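Local coordinates for hypothetical protein (Pseudomonas aeruginosa, PDB 2H9F), which probably isomerises methylaconitate as a PrpF-type isomerase, at residues A[51-55]-A[56-60]; A[234-237]-A[238-241]; A[288-291]-A[292-296]. All coordinates share one frame; numbering follows the deposited sequence.

How the contacts relate
The three contacts show how short, sequence-local turns are fixed by side chains and backbone polar groups acting together. Contact 1, an Asx turn overlapping a type I beta turn, lies against the second subunit. Contacts 2 and 3 lie far from it, their centres about 39 and 41 Å from that of contact 1. Those two are neighbours, with centres about 12 Å apart: Leu236 packs on the loop of the 288-296 hairpin, and Thr234 CB lies 3.8 Å from Tyr288 CB. Arg306 serves both, bonding to the carbonyls of Thr234 and Glu235 and making a cation-pi contact with Tyr288. A glycerol, probably from the crystallisation liquor, hydrogen-bonds to Lys294 of contact 3.

Contact 1. Residues A[51-55]-A[56-60]; sequences SPDPY and AAHID
Asp53 folds its carboxylate over the peptides that follow it, combining an Asx turn with a type I beta turn from Asp53 to Ala56. One oxygen does most of the work. Asp53 OD2 accepts from Ala57 N at 2.9 Å in a nearly straight bond (170°) that arrives from above the carboxylate plane. His58 N, also 2.9 Å from Asp53 OD2, comes instead nearly end-on to the C-O bond. A water adds a third donor to OD2 and in turn accepts from Ile59 N, so the carboxylate reaches three successive backbone nitrogens directly or through one bridge. Asp53 OD1 closes the Asx turn by taking Tyr55 N at 3.0 Å. With CG anti to the backbone N (chi1 -177°), the carboxylate is turned back over its own loop. The beta turn itself is closed by Ala56 N, 3.0 Å from Asp53 O.

Beyond this grip, Ala56 and His58 both adopt left-handed helical backbone angles, although neither is a glycine. The imidazole of His58 ends beside Ser51; its ND1 accepts from Ala65 N and its NE2 donates to Ser51 OG, so both ring nitrogens are engaged. Ser51 OG also bonds to Ser93 O. The second subunit closes over the loop: its Gly167 N bonds to Tyr55 OH, its Lys21 to His58 O, and its Arg16 and Arg382 form salt bridges with Asp60. The bond from His58 NE2 to Ser51 OG spans 2.7 Å, with the hydroxyl 16° from the ring plane.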
loop_
_atom_site.group_PDB
_atom_site.type_symbol
_atom_site.label_atom_id
_atom_site.label_comp_id
_atom_site.label_asym_id
_atom_site.label_seq_id
_atom_site.Cartn_x
_atom_site.Cartn_y
_atom_site.Cartn_z
ATOM N N SER A 51 12.159 0.742 3.134
ATOM C CA SER A 51 12.916 -0.233 2.364
ATOM C C SER A 51 14.331 -0.325 2.903
ATOM O O SER A 51 14.799 0.565 3.612
ATOM C CB SER A 51 12.989 0.199 0.880
ATOM O OG SER A 51 11.725 0.159 0.255
ATOM N N PRO A 52 15.019 -1.419 2.593
ATOM C CA PRO A 52 14.541 -2.628 1.889
ATOM C C PRO A 52 13.684 -3.480 2.830
ATOM O O PRO A 52 14.064 -3.665 3.964
ATOM C CB PRO A 52 15.821 -3.372 1.535
ATOM C CG PRO A 52 16.783 -2.959 2.551
ATOM C CD PRO A 52 16.436 -1.527 2.960
ATOM N N ASP A 53 12.532 -3.933 2.348
ATOM C CA ASP A 53 11.602 -4.689 3.137
ATOM C C ASP A 53 11.418 -6.127 2.603
ATOM O O ASP A 53 10.830 -6.331 1.548
ATOM C CB ASP A 53 10.256 -4.000 3.131
ATOM C CG ASP A 53 9.253 -4.697 4.007
ATOM O OD1 ASP A 53 9.687 -5.476 4.891
ATOM O OD2 ASP A 53 8.056 -4.451 3.854
ATOM N N PRO A 54 11.871 -7.124 3.367
ATOM C CA PRO A 54 11.698 -8.538 3.047
ATOM C C PRO A 54 10.237 -8.976 3.042
ATOM O O PRO A 54 9.874 -9.929 2.378
ATOM C CB PRO A 54 12.390 -9.228 4.212
ATOM C CG PRO A 54 13.236 -8.230 4.811
ATOM C CD PRO A 54 12.556 -6.957 4.647
ATOM N N TYR A 55 9.411 -8.284 3.794
ATOM C CA TYR A 55 7.978 -8.564 3.795
ATOM C C TYR A 55 7.231 -7.949 2.606
ATOM O O TYR A 55 6.050 -8.207 2.400
ATOM C CB TYR A 55 7.407 -8.037 5.082
ATOM C CG TYR A 55 8.100 -8.567 6.335
ATOM C CD1 TYR A 55 7.916 -9.877 6.747
ATOM C CD2 TYR A 55 8.944 -7.757 7.094
ATOM C CE1 TYR A 55 8.537 -10.375 7.871
ATOM C CE2 TYR A 55 9.576 -8.244 8.223
ATOM C CZ TYR A 55 9.368 -9.561 8.612
ATOM O OH TYR A 55 9.945 -10.065 9.775
ATOM N N ALA A 56 7.893 -7.078 1.852
ATOM C CA ALA A 56 7.265 -6.483 0.701
ATOM C C ALA A 56 5.934 -5.817 1.037
ATOM O O ALA A 56 5.020 -5.909 0.234
ATOM C CB ALA A 56 7.073 -7.578 -0.424
ATOM N N ALA A 57 5.831 -5.116 2.176
ATOM C CA ALA A 57 4.561 -4.543 2.641
ATOM C C ALA A 57 4.673 -3.078 3.094
ATOM O O ALA A 57 3.667 -2.384 3.203
ATOM C CB ALA A 57 4.027 -5.411 3.784
ATOM N N HIS A 58 5.899 -2.605 3.323
ATOM C CA HIS A 58 6.150 -1.219 3.757
ATOM C C HIS A 58 5.289 -0.817 4.980
ATOM O O HIS A 58 4.737 0.295 5.061
ATOM C CB HIS A 58 5.944 -0.255 2.600
ATOM C CG HIS A 58 7.096 -0.206 1.654
ATOM N ND1 HIS A 58 6.984 0.297 0.381
ATOM C CD2 HIS A 58 8.392 -0.542 1.821
ATOM C CE1 HIS A 58 8.173 0.270 -0.198
ATOM N NE2 HIS A 58 9.039 -0.252 0.651
ATOM N N ILE A 59 5.181 -1.736 5.925
ATOM C CA ILE A 59 4.484 -1.461 7.160
ATOM C C ILE A 59 5.314 -0.544 8.042
ATOM O O ILE A 59 4.776 0.117 8.879
ATOM C CB ILE A 59 4.059 -2.758 7.875
ATOM C CG1 ILE A 59 2.856 -3.395 7.143
ATOM C CG2 ILE A 59 3.635 -2.497 9.271
ATOM C CD1 ILE A 59 1.546 -2.607 7.212
ATOM N N ASP A 60 6.609 -0.444 7.793
ATOM C CA ASP A 60 7.449 0.389 8.630
ATOM C C ASP A 60 8.024 1.579 7.862
ATOM O O ASP A 60 9.170 1.931 8.025
ATOM C CB ASP A 60 8.564 -0.456 9.206
ATOM C CG ASP A 60 9.147 0.114 10.492
ATOM O OD1 ASP A 60 8.557 0.989 11.150
ATOM O OD2 ASP A 60 10.219 -0.320 10.874
HETATM O O HOH W 1 6.538 -4.349 6.081
#

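Contact 2. Residues A[234-237]-A[238-241]; sequences TELR and EEIN
Glu239 reaches back along the chain to Glu235 and Leu236, a short helix turn bonding to the segment that leads into it. Its CG sits between the backbone N and the carbonyl carbon (chi1 57°), and the rest of the chain is extended. From CB outward, Glu239 CG comes first, 3.4 Å from Leu236 O. Next, Glu239 CD lies 3.7 Å from Glu235 CG, and the two glutamate side chains cross at about a right angle. At the tip the oxygens part company. Glu239 OE1 lies 3.4 Å from Glu235 CG, whereas Glu239 OE2 accepts from Leu236 N in a long but straight bond of 3.3 Å, entering from above the carboxylate plane. A water also donates to OE2. The carboxylates, OE2 of Glu235 and OE1 of Glu239 4.5 Å apart, may repel one another, but that of Glu235 is occupied by the backbone nitrogens of Arg232 and Gly233.

Farther along, Arg237 O is shared by two donors: Asn241 N at 2.9 Å, nearly in line with the carbonyl, and Ile240 N at 3.0 Å, well above its plane. Ile240 CD1 meets Glu235 CB at 3.9 Å; the side chain also packs on Leu247 and Phe250 of helix 244-260 and on Phe281. Asn241 OD1 accepts from Leu313 N. One carbonyl serving the third and the fourth nitrogen onward mixes 3-10 and alpha bonding, as expected of a single, weakly bonded helical turn such as 238-241.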
loop_
_atom_site.group_PDB
_atom_site.type_symbol
_atom_site.label_atom_id
_atom_site.label_comp_id
_atom_site.label_asym_id
_atom_site.label_seq_id
_atom_site.Cartn_x
_atom_site.Cartn_y
_atom_site.Cartn_z
ATOM N N THR A 234 -16.532 2.811 -31.976
ATOM C CA THR A 234 -17.204 2.952 -30.688
ATOM C C THR A 234 -17.121 1.675 -29.829
ATOM O O THR A 234 -17.518 1.678 -28.668
ATOM C CB THR A 234 -18.689 3.294 -30.906
ATOM O OG1 THR A 234 -19.306 2.267 -31.683
ATOM C CG2 THR A 234 -18.826 4.605 -31.644
ATOM N N GLU A 235 -16.596 0.595 -30.395
ATOM C CA GLU A 235 -16.605 -0.699 -29.737
ATOM C C GLU A 235 -16.046 -0.687 -28.311
ATOM O O GLU A 235 -15.034 -0.024 -28.024
ATOM C CB GLU A 235 -15.817 -1.698 -30.569
ATOM C CG GLU A 235 -16.539 -2.236 -31.816
ATOM C CD GLU A 235 -16.491 -1.320 -33.034
ATOM O OE1 GLU A 235 -15.746 -0.308 -32.991
ATOM O OE2 GLU A 235 -17.198 -1.659 -34.027
ATOM N N LEU A 236 -16.691 -1.442 -27.423
ATOM C CA LEU A 236 -16.212 -1.629 -26.058
ATOM C C LEU A 236 -15.484 -2.972 -25.898
ATOM O O LEU A 236 -15.388 -3.769 -26.831
ATOM C CB LEU A 236 -17.383 -1.569 -25.077
ATOM C CG LEU A 236 -18.271 -0.333 -25.156
ATOM C CD1 LEU A 236 -19.483 -0.546 -24.265
ATOM C CD2 LEU A 236 -17.489 0.946 -24.790
ATOM N N ARG A 237 -14.951 -3.221 -24.713
ATOM C CA ARG A 237 -14.118 -4.392 -24.531
ATOM C C ARG A 237 -14.858 -5.688 -24.775
ATOM O O ARG A 237 -14.347 -6.574 -25.438
ATOM C CB ARG A 237 -13.509 -4.389 -23.149
ATOM C CG ARG A 237 -12.369 -3.416 -23.035
ATOM C CD ARG A 237 -11.647 -3.592 -21.723
ATOM N NE ARG A 237 -12.578 -3.433 -20.622
ATOM C CZ ARG A 237 -12.375 -3.860 -19.376
ATOM N NH1 ARG A 237 -11.242 -4.466 -19.014
ATOM N NH2 ARG A 237 -13.322 -3.651 -18.479
ATOM N N GLU A 238 -16.073 -5.803 -24.259
ATOM C CA GLU A 238 -16.761 -7.069 -24.367
ATOM C C GLU A 238 -16.947 -7.552 -25.813
ATOM O O GLU A 238 -16.929 -8.750 -26.073
ATOM C CB GLU A 238 -18.099 -7.015 -23.653
ATOM C CG GLU A 238 -18.723 -8.375 -23.444
ATOM C CD GLU A 238 -20.142 -8.303 -22.838
ATOM O OE1 GLU A 238 -20.564 -7.186 -22.441
ATOM O OE2 GLU A 238 -20.829 -9.361 -22.771
ATOM N N GLU A 239 -17.121 -6.643 -26.762
ATOM C CA GLU A 239 -17.416 -7.081 -28.130
ATOM C C GLU A 239 -16.159 -7.413 -28.919
ATOM O O GLU A 239 -16.253 -7.870 -30.048
ATOM C CB GLU A 239 -18.345 -6.114 -28.897
ATOM C CG GLU A 239 -17.873 -4.716 -29.008
ATOM C CD GLU A 239 -18.966 -3.713 -29.435
ATOM O OE1 GLU A 239 -19.341 -3.692 -30.641
ATOM O OE2 GLU A 239 -19.391 -2.925 -28.548
ATOM N N ILE A 240 -14.988 -7.232 -28.325
ATOM C CA ILE A 240 -13.754 -7.591 -29.020
ATOM C C ILE A 240 -12.976 -8.662 -28.264
ATOM O O ILE A 240 -12.582 -9.679 -28.831
ATOM C CB ILE A 240 -12.866 -6.389 -29.239
ATOM C CG1 ILE A 240 -13.548 -5.383 -30.169
ATOM C CG2 ILE A 240 -11.542 -6.838 -29.881
ATOM C CD1 ILE A 240 -12.725 -4.113 -30.485
ATOM N N ASN A 241 -12.777 -8.430 -26.971
ATOM C CA ASN A 241 -11.908 -9.260 -26.157
ATOM C C ASN A 241 -12.375 -10.692 -25.929
ATOM O O ASN A 241 -11.598 -11.511 -25.450
ATOM C CB ASN A 241 -11.643 -8.562 -24.825
ATOM C CG ASN A 241 -10.751 -7.369 -24.987
ATOM O OD1 ASN A 241 -10.194 -7.155 -26.055
ATOM N ND2 ASN A 241 -10.598 -6.593 -23.939
HETATM O O HOH W 2 -20.574 -0.551 -30.132
#

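Contact 3. Residues A[288-291]-A[292-296]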
loop_
_atom_site.group_PDB
_atom_site.type_symbol
_atom_site.label_atom_id
_atom_site.label_comp_id
_atom_site.label_asym_id
_atom_site.label_seq_id
_atom_site.Cartn_x
_atom_site.Cartn_y
_atom_site.Cartn_z
ATOM N N TYR A 288 -21.678 7.469 -28.418
ATOM C CA TYR A 288 -21.639 6.092 -27.906
ATOM C C TYR A 288 -21.865 6.049 -26.412
ATOM O O TYR A 288 -21.668 7.051 -25.734
ATOM C CB TYR A 288 -20.309 5.430 -28.230
ATOM C CG TYR A 288 -19.106 6.021 -27.539
ATOM C CD1 TYR A 288 -18.577 7.230 -27.934
ATOM C CD2 TYR A 288 -18.465 5.335 -26.509
ATOM C CE1 TYR A 288 -17.445 7.763 -27.288
ATOM C CE2 TYR A 288 -17.335 5.854 -25.881
ATOM C CZ TYR A 288 -16.833 7.059 -26.271
ATOM O OH TYR A 288 -15.724 7.574 -25.630
ATOM N N ARG A 289 -22.294 4.880 -25.936
ATOM C CA ARG A 289 -22.443 4.587 -24.517
ATOM C C ARG A 289 -21.332 3.627 -24.070
ATOM O O ARG A 289 -20.995 2.681 -24.769
ATOM C CB ARG A 289 -23.811 3.967 -24.265
ATOM C CG ARG A 289 -24.342 4.152 -22.869
ATOM C CD ARG A 289 -25.723 3.556 -22.737
ATOM N NE ARG A 289 -26.787 4.296 -23.434
ATOM C CZ ARG A 289 -27.332 5.450 -23.026
ATOM N NH1 ARG A 289 -26.873 6.073 -21.945
ATOM N NH2 ARG A 289 -28.341 6.006 -23.711
ATOM N N THR A 290 -20.762 3.872 -22.903
ATOM C CA THR A 290 -19.859 2.907 -22.262
ATOM C C THR A 290 -20.565 1.613 -21.659
ATOM O O THR A 290 -21.810 1.542 -21.512
ATOM C CB THR A 290 -19.110 3.633 -21.161
ATOM O OG1 THR A 290 -20.060 3.854 -20.116
ATOM C CG2 THR A 290 -18.535 5.001 -21.689
ATOM N N ALA A 291 -19.743 0.591 -21.340
ATOM C CA ALA A 291 -20.156 -0.611 -20.557
ATOM C C ALA A 291 -20.818 -0.187 -19.239
ATOM O O ALA A 291 -21.899 -0.704 -18.893
ATOM C CB ALA A 291 -18.943 -1.553 -20.278
ATOM N N SER A 292 -20.194 0.772 -18.525
ATOM C CA SER A 292 -20.857 1.445 -17.363
ATOM C C SER A 292 -22.313 1.925 -17.668
ATOM O O SER A 292 -23.241 1.617 -16.922
ATOM C CB SER A 292 -19.967 2.593 -16.787
ATOM O OG SER A 292 -19.982 3.826 -17.498
ATOM N N GLY A 293 -22.495 2.639 -18.786
ATOM C CA GLY A 293 -23.799 3.206 -19.183
ATOM C C GLY A 293 -23.813 4.714 -19.471
ATOM O O GLY A 293 -24.867 5.301 -19.722
ATOM N N LYS A 294 -22.651 5.346 -19.441
ATOM C CA LYS A 294 -22.567 6.792 -19.578
ATOM C C LYS A 294 -22.465 7.169 -21.065
ATOM O O LYS A 294 -21.776 6.499 -21.816
ATOM C CB LYS A 294 -21.335 7.233 -18.808
ATOM C CG LYS A 294 -20.870 8.658 -18.987
ATOM C CD LYS A 294 -19.495 8.829 -18.245
ATOM C CE LYS A 294 -18.359 7.838 -18.698
ATOM N NZ LYS A 294 -16.971 8.330 -18.356
ATOM N N LEU A 295 -23.167 8.223 -21.483
ATOM C CA LEU A 295 -23.240 8.563 -22.897
ATOM C C LEU A 295 -22.187 9.617 -23.207
ATOM O O LEU A 295 -22.079 10.589 -22.478
ATOM C CB LEU A 295 -24.652 9.043 -23.286
ATOM C CG LEU A 295 -24.858 9.976 -24.500
ATOM C CD1 LEU A 295 -24.603 9.337 -25.957
ATOM C CD2 LEU A 295 -26.263 10.632 -24.394
ATOM N N VAL A 296 -21.418 9.419 -24.282
ATOM C CA VAL A 296 -20.539 10.455 -24.811
ATOM C C VAL A 296 -21.106 10.946 -26.146
ATOM O O VAL A 296 -21.278 10.150 -27.046
ATOM C CB VAL A 296 -19.132 9.901 -25.056
ATOM C CG1 VAL A 296 -18.238 10.996 -25.641
ATOM C CG2 VAL A 296 -18.540 9.326 -23.763
#
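Tyr288 lays its ring beside Val296, the two side chains pointing the same way from one face of a two-stranded beta hairpin. Tyr288 CE1 comes 3.5 Å from Val296 CB, and Val296 CG2 makes an off-centre CH-pi contact, 4.2 Å from the centroid of the Tyr288 ring. A chi1 of 66° swings the ring towards its strand partner. Beneath them the backbones form a hydrogen-bonded antiparallel pair, in which Val296 N donates to Tyr288 O at 2.8 Å and Tyr288 N returns a bond to Val296 O.

Arg289 and Leu295 occupy the other face. The arginine chain bends at chi3 to run past Gly293, and Arg289 NH1 donates to Gly293 O over 3.1 Å with the oxygen almost in the guanidinium plane. Gly293 turns the chain with a positive phi of 126°, a conformation that suits a residue without a side chain.

Thr290 OG1 links the two sides of the loop: it accepts from Lys294 N at 3.1 Å and shares a short 2.6 Å hydrogen bond with Ser292 OG. Thr290 N adds one more backbone bond next to the turn, to Lys294 O.

Outward from the hairpin, Tyr288 OH bonds to His352 O at the end of strand 347-352, and the ring receives Arg306 of strand 303-309 in a cation-pi contact. Lys294 NZ reaches Ser354 O, in the connection between strands 347-352 and 355-366, so the hairpin is tied across to that connection.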